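Local coordinates for cyanate lyase C-terminal domain-containing protein (Tetranychus urticae, PDB 5UK3), which probably catalyses the reaction of cyanate with bicarbonate to give ammonia and carbon dioxide, as a cyanase that assembles into a decamer, at residues G123-I128 with L144-K149. Residues are numbered along the deposited sequence; the frame is centred on the assembly and turned at random.
Sequences GIMSAI and LRIDGK
Met125 touches Gly148 CA with its CG and Ile146 with its terminal methyl. Its CG is anti to the backbone N (chi1 -176°) and sits 3.9 Å from Gly148 CA; a bend at chi3 (88°) then turns the methyl, and CE meets CG2 of Ile146 at 3.8 Å, the two side chains crossing at about a right angle. One backbone bond ties the segments: Ser126 N donates to Lys149 O at 2.8 Å, almost straight at 174°. The same oxygen also receives a CA-H...O contact from Met125 CA (3.4 Å). Ser126 OG reaches forward to accept from Ile128 N at 3.3 Å, an ST turn where the chain rounds a corner at residues 127 and 128. Asp129, past the corner, has a backbone hydrogen bond with Lys149, so Lys149 pairs with strand 123-136 on both sides of the break. Phe101 of a second subunit packs on Met125 and Leu104 of the same subunit on Ile146, and 144-149 pairs antiparallel with a strand of that subunit. The chemistry is thus divided: one straight backbone bond joins the strands at Ser126 and the serine hydroxyl spans the turn that follows, while Met125 and Ile146 make an apolar contact at which a second subunit also packs.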
loop_
_atom_site.group_PDB
_atom_site.type_symbol
_atom_site.label_atom_id
_atom_site.label_comp_id
_atom_site.label_asym_id
_atom_site.label_seq_id
_atom_site.Cartn_x
_atom_site.Cartn_y
_atom_site.Cartn_z
ATOM N N GLY I 123 -8.347 -27.696 -7.872
ATOM C CA GLY I 123 -9.282 -26.718 -8.383
ATOM C C GLY I 123 -9.581 -25.658 -7.339
ATOM O O GLY I 123 -8.768 -25.395 -6.442
ATOM N N ILE I 124 -10.760 -25.074 -7.473
ATOM C CA ILE I 124 -11.274 -24.083 -6.572
ATOM C C ILE I 124 -12.760 -24.245 -6.342
ATOM O O ILE I 124 -13.432 -24.944 -7.083
ATOM C CB ILE I 124 -11.113 -22.701 -7.173
ATOM C CG1 ILE I 124 -11.903 -22.594 -8.457
ATOM C CG2 ILE I 124 -9.644 -22.415 -7.398
ATOM C CD1 ILE I 124 -12.209 -21.196 -8.777
ATOM N N MET I 125 -13.257 -23.556 -5.333
ATOM C CA MET I 125 -14.672 -23.455 -5.101
ATOM C C MET I 125 -15.133 -22.110 -5.618
ATOM O O MET I 125 -14.577 -21.101 -5.206
ATOM C CB MET I 125 -14.976 -23.543 -3.614
ATOM C CG MET I 125 -16.470 -23.535 -3.349
ATOM S SD MET I 125 -16.885 -23.071 -1.672
ATOM C CE MET I 125 -16.964 -21.280 -1.959
ATOM N N SER I 126 -16.117 -22.118 -6.519
ATOM C CA SER I 126 -16.578 -20.928 -7.175
ATOM C C SER I 126 -17.298 -20.010 -6.211
ATOM O O SER I 126 -18.003 -20.475 -5.322
ATOM C CB SER I 126 -17.526 -21.286 -8.303
ATOM O OG SER I 126 -17.698 -20.174 -9.191
ATOM N N ALA I 127 -17.111 -18.688 -6.410
ATOM C CA ALA I 127 -17.873 -17.619 -5.690
ATOM C C ALA I 127 -19.038 -17.090 -6.537
ATOM O O ALA I 127 -19.833 -16.284 -6.068
ATOM C CB ALA I 127 -16.945 -16.474 -5.312
ATOM N N ILE I 128 -19.180 -17.632 -7.742
ATOM C CA ILE I 128 -20.174 -17.210 -8.685
ATOM C C ILE I 128 -21.382 -18.146 -8.613
ATOM O O ILE I 128 -22.505 -17.690 -8.362
ATOM C CB ILE I 128 -19.564 -17.201 -10.078
ATOM C CG1 ILE I 128 -18.278 -16.389 -10.074
ATOM C CG2 ILE I 128 -20.544 -16.666 -11.091
ATOM C CD1 ILE I 128 -18.407 -14.956 -9.598
ATOM N N LEU I 144 -23.331 -20.443 9.246
ATOM C CA LEU I 144 -23.154 -19.914 7.928
ATOM C C LEU I 144 -22.807 -21.095 7.055
ATOM O O LEU I 144 -21.794 -21.726 7.284
ATOM C CB LEU I 144 -22.032 -18.874 7.987
ATOM C CG LEU I 144 -21.560 -18.216 6.708
ATOM C CD1 LEU I 144 -22.736 -17.452 6.167
ATOM C CD2 LEU I 144 -20.395 -17.237 6.799
ATOM N N ARG I 145 -23.639 -21.410 6.080
ATOM C CA ARG I 145 -23.404 -22.550 5.188
ATOM C C ARG I 145 -23.172 -22.059 3.781
ATOM O O ARG I 145 -23.979 -21.352 3.246
ATOM C CB ARG I 145 -24.615 -23.465 5.217
ATOM C CG ARG I 145 -24.563 -24.661 4.296
ATOM C CD ARG I 145 -25.812 -25.519 4.503
ATOM N NE ARG I 145 -25.724 -26.868 3.920
ATOM C CZ ARG I 145 -25.823 -27.156 2.623
ATOM N NH1 ARG I 145 -26.027 -26.199 1.698
ATOM N NH2 ARG I 145 -25.723 -28.411 2.222
ATOM N N ILE I 146 -22.053 -22.430 3.199
ATOM C CA ILE I 146 -21.679 -21.994 1.861
ATOM C C ILE I 146 -21.628 -23.222 0.959
ATOM O O ILE I 146 -20.952 -24.185 1.293
ATOM C CB ILE I 146 -20.314 -21.284 1.885
ATOM C CG1 ILE I 146 -20.377 -20.062 2.804
ATOM C CG2 ILE I 146 -19.916 -20.874 0.477
ATOM C CD1 ILE I 146 -19.050 -19.370 3.021
ATOM N N ASP I 147 -22.283 -23.165 -0.199
ATOM C CA ASP I 147 -22.441 -24.335 -1.089
ATOM C C ASP I 147 -22.038 -23.937 -2.512
ATOM O O ASP I 147 -22.812 -23.341 -3.239
ATOM C CB ASP I 147 -23.898 -24.818 -1.014
ATOM C CG ASP I 147 -24.238 -25.915 -2.040
ATOM O OD1 ASP I 147 -23.334 -26.323 -2.806
ATOM O OD2 ASP I 147 -25.427 -26.362 -2.094
ATOM N N GLY I 148 -20.825 -24.294 -2.901
ATOM C CA GLY I 148 -20.234 -23.815 -4.128
ATOM C C GLY I 148 -19.864 -24.914 -5.091
ATOM O O GLY I 148 -19.594 -26.016 -4.686
ATOM N N LYS I 149 -19.824 -24.581 -6.379
ATOM C CA LYS I 149 -19.373 -25.514 -7.368
ATOM C C LYS I 149 -17.858 -25.631 -7.258
ATOM O O LYS I 149 -17.162 -24.634 -7.152
ATOM C CB LYS I 149 -19.768 -25.060 -8.788
ATOM C CG LYS I 149 -19.232 -25.966 -9.884
ATOM C CD LYS I 149 -19.996 -25.851 -11.193
ATOM C CE LYS I 149 -20.188 -27.240 -11.835
ATOM N NZ LYS I 149 -21.004 -27.154 -13.093
#